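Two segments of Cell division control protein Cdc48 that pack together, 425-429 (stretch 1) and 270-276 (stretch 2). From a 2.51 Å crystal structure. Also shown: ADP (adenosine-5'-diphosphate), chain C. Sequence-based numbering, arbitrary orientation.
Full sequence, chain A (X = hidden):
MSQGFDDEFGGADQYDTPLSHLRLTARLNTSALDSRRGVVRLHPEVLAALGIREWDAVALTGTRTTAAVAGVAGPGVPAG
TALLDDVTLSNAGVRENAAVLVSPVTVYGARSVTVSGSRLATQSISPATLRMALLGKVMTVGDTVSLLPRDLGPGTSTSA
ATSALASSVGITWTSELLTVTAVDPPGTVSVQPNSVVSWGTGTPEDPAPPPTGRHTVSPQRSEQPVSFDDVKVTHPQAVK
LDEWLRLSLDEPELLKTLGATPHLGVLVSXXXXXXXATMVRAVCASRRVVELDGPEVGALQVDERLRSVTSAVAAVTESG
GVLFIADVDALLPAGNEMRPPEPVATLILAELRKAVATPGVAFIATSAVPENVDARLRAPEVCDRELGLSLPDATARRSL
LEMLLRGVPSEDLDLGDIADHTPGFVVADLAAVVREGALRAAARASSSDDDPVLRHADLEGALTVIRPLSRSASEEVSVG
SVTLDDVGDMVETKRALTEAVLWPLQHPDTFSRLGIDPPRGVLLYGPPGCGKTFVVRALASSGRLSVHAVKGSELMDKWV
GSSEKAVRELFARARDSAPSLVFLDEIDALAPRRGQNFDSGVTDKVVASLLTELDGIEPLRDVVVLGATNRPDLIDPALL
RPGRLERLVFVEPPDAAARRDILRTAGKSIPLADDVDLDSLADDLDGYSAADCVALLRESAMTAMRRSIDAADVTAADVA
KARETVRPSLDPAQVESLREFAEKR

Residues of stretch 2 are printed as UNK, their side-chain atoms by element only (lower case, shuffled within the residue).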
# COMPACT_ATOMS: atom_id res chain seq x y z
N PHE A 425 0.24 8.37 -3.70
CA PHE A 425 1.06 8.82 -2.58
C PHE A 425 0.25 8.99 -1.30
O PHE A 425 -0.96 9.22 -1.35
CB PHE A 425 1.74 10.15 -2.91
CG PHE A 425 3.06 10.00 -3.60
CD1 PHE A 425 3.16 9.35 -4.82
CD2 PHE A 425 4.21 10.54 -3.04
CE1 PHE A 425 4.38 9.22 -5.46
CE2 PHE A 425 5.43 10.42 -3.67
CZ PHE A 425 5.52 9.76 -4.88
N VAL A 426 0.92 8.86 -0.16
CA VAL A 426 0.31 9.15 1.13
C VAL A 426 1.12 10.23 1.82
O VAL A 426 2.17 10.65 1.31
CB VAL A 426 0.24 7.90 2.03
CG1 VAL A 426 -0.60 6.83 1.38
CG2 VAL A 426 1.64 7.38 2.33
N VAL A 427 0.65 10.70 2.98
CA VAL A 427 1.32 11.77 3.69
C VAL A 427 2.76 11.39 4.08
O VAL A 427 3.66 12.23 4.06
CB VAL A 427 0.51 12.24 4.94
CG1 VAL A 427 0.27 11.08 5.90
CG2 VAL A 427 1.22 13.40 5.64
N ALA A 428 2.96 10.12 4.40
CA ALA A 428 4.28 9.61 4.75
C ALA A 428 5.25 9.82 3.60
O ALA A 428 6.38 10.28 3.79
CB ALA A 428 4.21 8.14 5.13
N ASP A 429 4.79 9.50 2.39
CA ASP A 429 5.60 9.67 1.19
C ASP A 429 5.85 11.14 0.91
O ASP A 429 6.97 11.54 0.61
CB ASP A 429 4.90 9.03 -0.02
CG ASP A 429 4.56 7.57 0.21
OD1 ASP A 429 5.36 6.87 0.87
OD2 ASP A 429 3.50 7.13 -0.29
N UNK A 270 -6.70 1.26 6.61
CA UNK A 270 -6.39 2.11 5.48
C UNK A 270 -4.93 1.98 5.09
O UNK A 270 -4.15 1.40 5.84
N UNK A 271 -4.57 2.52 3.92
CA UNK A 271 -3.23 2.39 3.33
C UNK A 271 -2.09 2.71 4.31
O UNK A 271 -2.25 3.52 5.22
c UNK A 271 -5.44 3.38 3.11
c UNK A 271 -3.25 3.42 2.20
c UNK A 271 -4.68 3.51 1.82
N UNK A 272 -0.94 2.07 4.10
CA UNK A 272 0.21 2.27 4.97
C UNK A 272 0.71 3.71 4.90
O UNK A 272 0.94 4.24 3.82
c UNK A 272 1.32 1.29 4.61
N UNK A 273 0.86 4.34 6.06
CA UNK A 273 1.38 5.70 6.13
C UNK A 273 0.37 6.75 5.70
O UNK A 273 0.73 7.90 5.46
N UNK A 274 -0.89 6.35 5.61
CA UNK A 274 -1.94 7.29 5.22
C UNK A 274 -2.23 8.27 6.35
O UNK A 274 -2.76 9.36 6.12
c UNK A 274 -3.22 6.57 4.78
c UNK A 274 -4.06 7.47 3.88
c UNK A 274 -4.03 6.12 5.99
N UNK A 275 -1.89 7.89 7.58
CA UNK A 275 -2.06 8.76 8.73
C UNK A 275 -3.06 8.24 9.75
O UNK A 275 -3.76 9.02 10.39
N UNK A 276 -3.13 6.92 9.90
CA UNK A 276 -4.07 6.31 10.84
C UNK A 276 -3.73 6.60 12.30
O UNK A 276 -4.60 6.98 13.09
c UNK A 276 -3.36 2.27 9.24
c UNK A 276 -4.16 4.81 10.61
c UNK A 276 -4.65 4.42 9.23
c UNK A 276 -4.72 2.91 9.09
n UNK A 276 -2.43 2.68 8.15
PB ADP C . -0.30 5.10 9.51
O1B ADP C . 0.60 4.03 8.95
O2B ADP C . -0.48 5.03 11.00
O3B ADP C . -1.58 5.31 8.74
PA ADP C . 0.94 7.45 10.46
O1A ADP C . 2.06 6.82 11.26
O2A ADP C . -0.31 7.88 11.17
O3A ADP C . 0.58 6.42 9.27
O5' ADP C . 1.57 8.68 9.65
C5' ADP C . 2.41 8.40 8.54
C4' ADP C . 3.65 9.26 8.70
O4' ADP C . 3.37 10.57 8.22
C3' ADP C . 4.04 9.37 10.17
O3' ADP C . 5.42 9.02 10.34
C2' ADP C . 3.82 10.82 10.54
O2' ADP C . 4.97 11.32 11.24
C1' ADP C . 3.65 11.55 9.22
N9 ADP C . 2.52 12.50 9.26
C8 ADP C . 1.21 12.18 9.24
N7 ADP C . 0.44 13.30 9.28
C5 ADP C . 1.26 14.36 9.33
C6 ADP C . 1.12 15.83 9.39
N6 ADP C . -0.10 16.42 9.41
N1 ADP C . 2.25 16.58 9.43
C2 ADP C . 3.47 16.02 9.42
N3 ADP C . 3.67 14.70 9.36
C4 ADP C . 2.63 13.83 9.32
O HOH W 1 -2.28 10.55 3.60

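Position 270 carries no atoms beyond its backbone. Its phi/psi of 137/168 would jam a CB against the carbonyl O of the preceding residue, and an ideal CB would also lie 3.0 Å from a ring carbon of position 271, the one bonded to the backbone N. Nothing of stretch 1 lies within reach. This is Gly270.

Position 271 has three carbons that close a ring onto the backbone N, and its phi of -49° fits such a ring. CA-to-CB points toward stretch 1, where CB comes 4.4 Å from Val426 CG1, an apolar contact at the margin. The ring identifies Pro271; its pucker is C-gamma exo.

Position 272 shows a single side-chain carbon, directed sideways, its CB 6.5 Å from Val426 CG2 at the nearest. The contact here is made by the backbone instead, with the position's O 3.5 Å from Val426 CG2. One carbon means Ala272.

Position 273 again lacks side-chain atoms. A modelled CB would point toward stretch 1 and fall 2.8 Å from Ala428 CB, a clash, and 3.5 Å from Val426 CG2, which is tight. The positive phi of 75° independently favours the same answer, Gly273. Its O lies 3.3 Å from Val426 CG2 and 3.2 Å from Val427 CG1.

Position 274 has three carbons, one attached to CA and carrying the other two. This beta-branched group points away from stretch 1, although its CB still lies 4.3 Å from Val426 CG1; its CA is 3.9 Å from Val426 CB. The branching, with no heteroatom, gives Val274, chi1 in the p well. Its N donates to Pro271 O at 3.2 Å, closing a type II turn from Pro271 to Val274.

Position 275 has no side-chain atoms. At phi/psi 115/34 a CB would be jammed against the preceding carbonyl O, so the backbone itself calls for Gly275. An ideal CB would stand 3.8 Å from Val427 CG1. This residue is the N-cap of the helix that follows.

Position 276 bears four carbons in a row ending in nitrogen, and that nitrogen is still 8.1 Å from Val426 CG1. The unbranched chain is Lys276. It folds back so that NZ donates to Gly270 O at 3.2 Å and to ADP O3B at 2.8 Å.

The contact buries 215 Å², both sides summed, and largely sets valine side chains of stretch 1 against the backbone of stretch 2. Ala428 N donates to Gly273 O at 3.3 Å with an angle of 152°, a weak hydrogen bond; water 1 adds a bridge, accepting from Val427 N at 3.0 Å and donating to Val274 O at 2.8 Å. Val426 packs its side chain against the turn, and Val426 N donates to Asp429 OD2 at 3.1 Å within its own stretch. Both stretches also meet ADP: Gly273 N reaches O1B at 2.9 Å and Lys276 N reaches O3B at 2.5 Å, while Val427 CG1 lies 3.6 Å from C8. The bare face of Gly273 permits the close approach of Ala428.

Stretch 2, residues 270-276: GPAGVGK
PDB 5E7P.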